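Local coordinates for transcobalamin-1 (Homo sapiens, PDB 4KKI), which binds vitamin B12 with femtomolar affinity, protecting it from the acid of the stomach during its transport, at residues Gly51-Ala54 with Val55-Val58; Leu141-Tyr144 with Tyr145-Ser148; Cys393-Asn396 with Asn397-Thr400. All coordinates share one frame; numbering follows the deposited sequence.

Contact 1. Residues Gly51-Ala54 with Val55-Val58; sequences GTSA and VNVV
Ser53 and Val55 show how a hydroxyl ahead of a helix can take up one of its first amides. The hydroxyl stands anti to the Ser53 backbone N (chi1 176°), beside the carbonyl carbon, which turns it forward along the chain. Ser53 OG thus accepts from Val55 N at 3.0 Å, a capping bond at the entry to helix 55-63, with a moderately bent N-H...O angle of 142°. The same oxygen lies 3.4 Å from Val55 CB, while the isopropyl group packs on Leu97, Ile98 and Ala101 of helix 92-102. Ala54 contributes mainly through its backbone: its O receives Val58 N at 2.9 Å, the first helical bond across this junction, and Val58 CG2 rests against that oxygen at 3.2 Å. Beside them a water lies 2.9 Å from Ser53 O, to which it can donate, and accepts from Asn56 ND2; it is also bonded to Thr52 OG1, pinning the loop to the first turn. Thr52 and Ser53 in turn bond to Ser381 of the C-terminal beta domain. The Ser53 side chain and the Ala54 carbonyl therefore satisfy two amides of the first helical turn, and the buried valines can pack within the alpha domain without leaving those N-H groups unbonded.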
loop_
_atom_site.group_PDB
_atom_site.type_symbol
_atom_site.label_atom_id
_atom_site.label_comp_id
_atom_site.label_asym_id
_atom_site.label_seq_id
_atom_site.Cartn_x
_atom_site.Cartn_y
_atom_site.Cartn_z
ATOM N N GLY A 51 -16.633 5.618 -1.275
ATOM C CA GLY A 51 -15.509 5.709 -2.188
ATOM C C GLY A 51 -14.285 4.948 -1.714
ATOM O O GLY A 51 -13.389 4.649 -2.502
ATOM N N THR A 52 -14.242 4.633 -0.423
ATOM C CA THR A 52 -13.095 3.927 0.133
ATOM C C THR A 52 -13.362 2.426 0.246
ATOM O O THR A 52 -14.507 1.990 0.369
ATOM C CB THR A 52 -12.669 4.499 1.502
ATOM O OG1 THR A 52 -11.328 4.088 1.797
ATOM C CG2 THR A 52 -13.599 4.017 2.608
ATOM N N SER A 53 -12.291 1.643 0.194
ATOM C CA SER A 53 -12.402 0.194 0.222
ATOM C C SER A 53 -12.621 -0.327 1.638
ATOM O O SER A 53 -12.170 0.279 2.610
ATOM C CB SER A 53 -11.147 -0.443 -0.380
ATOM O OG SER A 53 -11.194 -1.855 -0.288
ATOM N N ALA A 54 -13.324 -1.448 1.744
ATOM C CA ALA A 54 -13.482 -2.137 3.019
ATOM C C ALA A 54 -12.637 -3.403 3.028
ATOM O O ALA A 54 -12.490 -4.057 4.059
ATOM C CB ALA A 54 -14.944 -2.470 3.269
ATOM N N VAL A 55 -12.081 -3.743 1.868
ATOM C CA VAL A 55 -11.274 -4.948 1.723
ATOM C C VAL A 55 -9.994 -4.876 2.551
ATOM O O VAL A 55 -9.710 -5.766 3.353
ATOM C CB VAL A 55 -10.910 -5.196 0.251
ATOM C CG1 VAL A 55 -9.973 -6.389 0.130
ATOM C CG2 VAL A 55 -12.174 -5.405 -0.576
ATOM N N ASN A 56 -9.223 -3.812 2.345
ATOM C CA ASN A 56 -7.990 -3.599 3.094
ATOM C C ASN A 56 -8.248 -3.461 4.594
ATOM O O ASN A 56 -7.482 -3.960 5.418
ATOM C CB ASN A 56 -7.261 -2.359 2.573
ATOM C CG ASN A 56 -8.166 -1.143 2.484
ATOM O OD1 ASN A 56 -9.345 -1.200 2.844
ATOM N ND2 ASN A 56 -7.615 -0.031 2.007
ATOM N N VAL A 57 -9.337 -2.782 4.931
ATOM C CA VAL A 57 -9.706 -2.534 6.315
ATOM C C VAL A 57 -10.030 -3.837 7.045
ATOM O O VAL A 57 -9.504 -4.103 8.128
ATOM C CB VAL A 57 -10.913 -1.577 6.390
ATOM C CG1 VAL A 57 -11.466 -1.511 7.801
ATOM C CG2 VAL A 57 -10.518 -0.193 5.887
ATOM N N VAL A 58 -10.891 -4.650 6.440
ATOM C CA VAL A 58 -11.301 -5.918 7.035
ATOM C C VAL A 58 -10.125 -6.893 7.118
ATOM O O VAL A 58 -9.958 -7.585 8.123
ATOM C CB VAL A 58 -12.495 -6.548 6.271
ATOM C CG1 VAL A 58 -12.725 -7.988 6.706
ATOM C CG2 VAL A 58 -13.757 -5.718 6.482
HETATM O O HOH W 1 -9.883 2.004 2.909
#

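Contact 2. Residues Leu141-Tyr144 with Tyr145-Ser148; sequences LTNY and YQLS
Asn143 and Gln146 cross at about a right angle, their amide planes 83° apart. The Asn143 side chain stands between its own backbone N and carbonyl carbon (chi1 52°), a setting that carries OD1 forward toward the first turn of the helix. There Asn143 OD1 accepts from Gln146 N at 2.8 Å, the donor tilted modestly from the plane of the amide. With OD1 so engaged, ND2 is left to bond cyanocobalamin. Gln146, extended beyond CG, runs across Thr142 at about a right angle as well: its OE1 comes within 3.3 Å of Thr142 CG2. That OE1 is bonded to Ser91 and Gly93, NE2 to cyanocobalamin, and Thr142 OG1 to Glu129.

This is an N-cap: Asn143 closes the amino end of helix 144-156, one of the helices of the alpha6-alpha6 barrel, and sets two amides of the cap region against cobalamin. The main-chain pattern starts at the same residue, with Leu147 N bonded to Asn143 O at 3.0 Å.

On another side of the turn Tyr144 and Leu147 run alongside each other in the same direction. Leu147 CD2 sits over one face of the phenol, 3.9 Å from the ring centroid and 29° off its normal, a CH-pi contact, while Tyr144 OH bonds to His169 O. Tyr144 O is gripped twice by one residue: Ser148 N donates at 2.8 Å and Ser148 OG at 2.7 Å, approaching from opposite faces of the carbonyl plane. Tyr145 turns its ring away toward Met190, and its hydroxyl bonds to Glu246.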
loop_
_atom_site.group_PDB
_atom_site.type_symbol
_atom_site.label_atom_id
_atom_site.label_comp_id
_atom_site.label_asym_id
_atom_site.label_seq_id
_atom_site.Cartn_x
_atom_site.Cartn_y
_atom_site.Cartn_z
ATOM N N LEU A 141 1.006 -4.049 -15.867
ATOM C CA LEU A 141 -0.248 -3.324 -16.021
ATOM C C LEU A 141 -0.413 -2.335 -14.879
ATOM O O LEU A 141 -0.903 -1.222 -15.072
ATOM C CB LEU A 141 -1.429 -4.297 -16.057
ATOM C CG LEU A 141 -1.610 -5.088 -17.352
ATOM C CD1 LEU A 141 -2.701 -6.138 -17.202
ATOM C CD2 LEU A 141 -1.931 -4.142 -18.501
ATOM N N THR A 142 0.010 -2.748 -13.688
ATOM C CA THR A 142 -0.054 -1.893 -12.510
ATOM C C THR A 142 1.342 -1.557 -11.985
ATOM O O THR A 142 1.958 -0.585 -12.418
ATOM C CB THR A 142 -0.888 -2.539 -11.389
ATOM O OG1 THR A 142 -0.293 -3.784 -11.001
ATOM C CG2 THR A 142 -2.312 -2.790 -11.863
ATOM N N ASN A 143 1.838 -2.366 -11.055
ATOM C CA ASN A 143 3.123 -2.099 -10.418
ATOM C C ASN A 143 3.642 -3.335 -9.687
ATOM O O ASN A 143 2.969 -4.364 -9.648
ATOM C CB ASN A 143 2.985 -0.932 -9.443
ATOM C CG ASN A 143 1.841 -1.124 -8.473
ATOM O OD1 ASN A 143 1.912 -1.963 -7.578
ATOM N ND2 ASN A 143 0.775 -0.354 -8.648
ATOM N N TYR A 144 4.833 -3.233 -9.103
ATOM C CA TYR A 144 5.432 -4.375 -8.417
ATOM C C TYR A 144 4.853 -4.607 -7.025
ATOM O O TYR A 144 4.948 -5.707 -6.483
ATOM C CB TYR A 144 6.955 -4.243 -8.343
ATOM C CG TYR A 144 7.688 -4.966 -9.448
ATOM C CD1 TYR A 144 7.108 -5.141 -10.700
ATOM C CD2 TYR A 144 8.955 -5.487 -9.233
ATOM C CE1 TYR A 144 7.781 -5.805 -11.712
ATOM C CE2 TYR A 144 9.633 -6.155 -10.233
ATOM C CZ TYR A 144 9.043 -6.312 -11.470
ATOM O OH TYR A 144 9.721 -6.980 -12.465
ATOM N N TYR A 145 4.265 -3.568 -6.445
ATOM C CA TYR A 145 3.565 -3.707 -5.178
ATOM C C TYR A 145 2.400 -4.682 -5.346
ATOM O O TYR A 145 2.219 -5.595 -4.538
ATOM C CB TYR A 145 3.073 -2.343 -4.698
ATOM C CG TYR A 145 2.409 -2.346 -3.343
ATOM C CD1 TYR A 145 3.158 -2.200 -2.180
ATOM C CD2 TYR A 145 1.032 -2.474 -3.225
ATOM C CE1 TYR A 145 2.553 -2.194 -0.938
ATOM C CE2 TYR A 145 0.418 -2.468 -1.989
ATOM C CZ TYR A 145 1.182 -2.329 -0.848
ATOM O OH TYR A 145 0.569 -2.321 0.382
ATOM N N GLN A 146 1.625 -4.497 -6.411
ATOM C CA GLN A 146 0.515 -5.396 -6.711
ATOM C C GLN A 146 1.024 -6.755 -7.176
ATOM O O GLN A 146 0.454 -7.792 -6.834
ATOM C CB GLN A 146 -0.415 -4.790 -7.765
ATOM C CG GLN A 146 -1.091 -3.507 -7.316
ATOM C CD GLN A 146 -2.292 -3.144 -8.167
ATOM O OE1 GLN A 146 -2.894 -4.003 -8.811
ATOM N NE2 GLN A 146 -2.648 -1.866 -8.171
ATOM N N LEU A 147 2.105 -6.744 -7.950
ATOM C CA LEU A 147 2.722 -7.977 -8.417
ATOM C C LEU A 147 3.153 -8.828 -7.229
ATOM O O LEU A 147 3.055 -10.056 -7.261
ATOM C CB LEU A 147 3.928 -7.671 -9.302
ATOM C CG LEU A 147 4.352 -8.785 -10.258
ATOM C CD1 LEU A 147 3.334 -8.932 -11.379
ATOM C CD2 LEU A 147 5.736 -8.518 -10.817
ATOM N N SER A 148 3.625 -8.163 -6.178
ATOM C CA SER A 148 4.028 -8.846 -4.956
ATOM C C SER A 148 2.798 -9.356 -4.221
ATOM O O SER A 148 2.799 -10.462 -3.683
ATOM C CB SER A 148 4.824 -7.906 -4.051
ATOM O OG SER A 148 5.973 -7.410 -4.711
#

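Contact 3. Residues Cys393-Asn396 with Asn397-Thr400; sequences CANN and NDRT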
loop_
_atom_site.group_PDB
_atom_site.type_symbol
_atom_site.label_atom_id
_atom_site.label_comp_id
_atom_site.label_asym_id
_atom_site.label_seq_id
_atom_site.Cartn_x
_atom_site.Cartn_y
_atom_site.Cartn_z
ATOM N N CYS A 393 -2.373 13.871 -19.326
ATOM C CA CYS A 393 -2.732 12.825 -18.376
ATOM C C CYS A 393 -1.592 11.848 -18.109
ATOM O O CYS A 393 -0.829 11.504 -19.013
ATOM C CB CYS A 393 -3.962 12.064 -18.871
ATOM S SG CYS A 393 -5.382 13.127 -19.217
ATOM N N ALA A 394 -1.492 11.410 -16.858
ATOM C CA ALA A 394 -0.514 10.408 -16.456
ATOM C C ALA A 394 -0.717 9.112 -17.236
ATOM O O ALA A 394 -1.851 8.715 -17.503
ATOM C CB ALA A 394 -0.619 10.146 -14.957
ATOM N N ASN A 395 0.383 8.459 -17.604
ATOM C CA ASN A 395 0.313 7.205 -18.348
ATOM C C ASN A 395 1.152 6.106 -17.705
ATOM O O ASN A 395 2.324 6.309 -17.387
ATOM C CB ASN A 395 0.735 7.408 -19.806
ATOM C CG ASN A 395 0.510 6.168 -20.657
ATOM O OD1 ASN A 395 1.413 5.349 -20.838
ATOM N ND2 ASN A 395 -0.701 6.024 -21.183
ATOM N N ASN A 396 0.541 4.942 -17.521
ATOM C CA ASN A 396 1.205 3.827 -16.859
ATOM C C ASN A 396 2.323 3.221 -17.703
ATOM O O ASN A 396 3.436 3.024 -17.217
ATOM C CB ASN A 396 0.183 2.756 -16.473
ATOM C CG ASN A 396 0.535 2.059 -15.173
ATOM O OD1 ASN A 396 1.687 1.689 -14.942
ATOM N ND2 ASN A 396 -0.461 1.890 -14.308
ATOM N N ASN A 397 2.025 2.932 -18.966
ATOM C CA ASN A 397 3.022 2.363 -19.868
ATOM C C ASN A 397 4.175 3.323 -20.123
ATOM O O ASN A 397 5.324 2.903 -20.267
ATOM C CB ASN A 397 2.382 1.932 -21.189
ATOM C CG ASN A 397 1.589 0.643 -21.060
ATOM O OD1 ASN A 397 2.001 -0.286 -20.364
ATOM N ND2 ASN A 397 0.445 0.582 -21.732
ATOM N N ASP A 398 3.867 4.616 -20.165
ATOM C CA ASP A 398 4.895 5.638 -20.325
ATOM C C ASP A 398 5.635 5.877 -19.012
ATOM O O ASP A 398 6.641 6.584 -18.981
ATOM C CB ASP A 398 4.286 6.949 -20.830
ATOM C CG ASP A 398 3.700 6.823 -22.223
ATOM O OD1 ASP A 398 4.171 5.960 -22.994
ATOM O OD2 ASP A 398 2.767 7.589 -22.547
ATOM N N ARG A 399 5.122 5.284 -17.935
ATOM C CA ARG A 399 5.717 5.412 -16.607
ATOM C C ARG A 399 5.782 6.876 -16.175
ATOM O O ARG A 399 6.750 7.313 -15.553
ATOM C CB ARG A 399 7.105 4.757 -16.569
ATOM C CG ARG A 399 7.143 3.374 -17.209
ATOM C CD ARG A 399 8.531 2.745 -17.175
ATOM N NE ARG A 399 8.824 2.116 -15.889
ATOM C CZ ARG A 399 9.709 2.581 -15.014
ATOM N NH1 ARG A 399 10.397 3.681 -15.287
ATOM N NH2 ARG A 399 9.910 1.944 -13.869
ATOM N N THR A 400 4.739 7.628 -16.512
ATOM C CA THR A 400 4.673 9.048 -16.196
ATOM C C THR A 400 3.555 9.331 -15.202
ATOM O O THR A 400 2.544 8.630 -15.183
ATOM C CB THR A 400 4.414 9.888 -17.456
ATOM O OG1 THR A 400 3.132 9.546 -18.001
ATOM C CG2 THR A 400 5.488 9.636 -18.499
#
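With CG anti to the backbone N (chi1 -173°) and the amide turned roughly crosswise (chi2 -94°), Asn395 brings OD1 over the turn that follows it. There Asn395 OD1 accepts from Asp398 N at 2.6 Å, with the donor lying in the carbonyl plane. In Thr400 the hydroxyl stands between backbone N and carbonyl carbon (chi1 63°), placing OG1 3.0 Å from Asn395 N, from which it accepts a hydrogen bond. Thr400 N returns a bond to Asn395 O at 2.9 Å. Between these ties the chain makes a type I beta turn from Asn396 to Arg399, in which Arg399 N bonds to Asn396 O. The Asp398 carboxylate leans over the Asn395 amide, the two planes 36° apart, and Asp398 OD2 comes within 3.1 Å of Asn395 OD1 although both are acceptors. This loop of the C-terminal beta domain links strand 392-393, anchored by the Cys388-Cys393 disulfide, to strand 400-406; Asn396 touches cyanocobalamin, and Arg399 packs on Tyr433. Side-chain oxygens thus take part in closing both the base and the tip of the turn, and the backbone N-H of Asp398 that holds Asn395 OD1 probably offsets some of the repulsion from its own carboxylate.

Following the chain, the three contacts come in series, none nested in another or crossing it. Contact 1 closes the loop between helices 37-45 and 55-63, and contact 2 the one between helices 118-135 and 144-156, both in the alpha domain; their nearest atoms are about 8 Å apart. Contact 3 closes the connection between strands 392-393 and 400-406 in the beta domain, remote from contact 1, with centres about 26 Å apart. It does meet contact 2 in space: Asn396 ND2 packs 3.2 Å from Leu141 O. Residues of contacts 2 and 3 thus face each other across the domain interface, and both reach the bound cyanocobalamin.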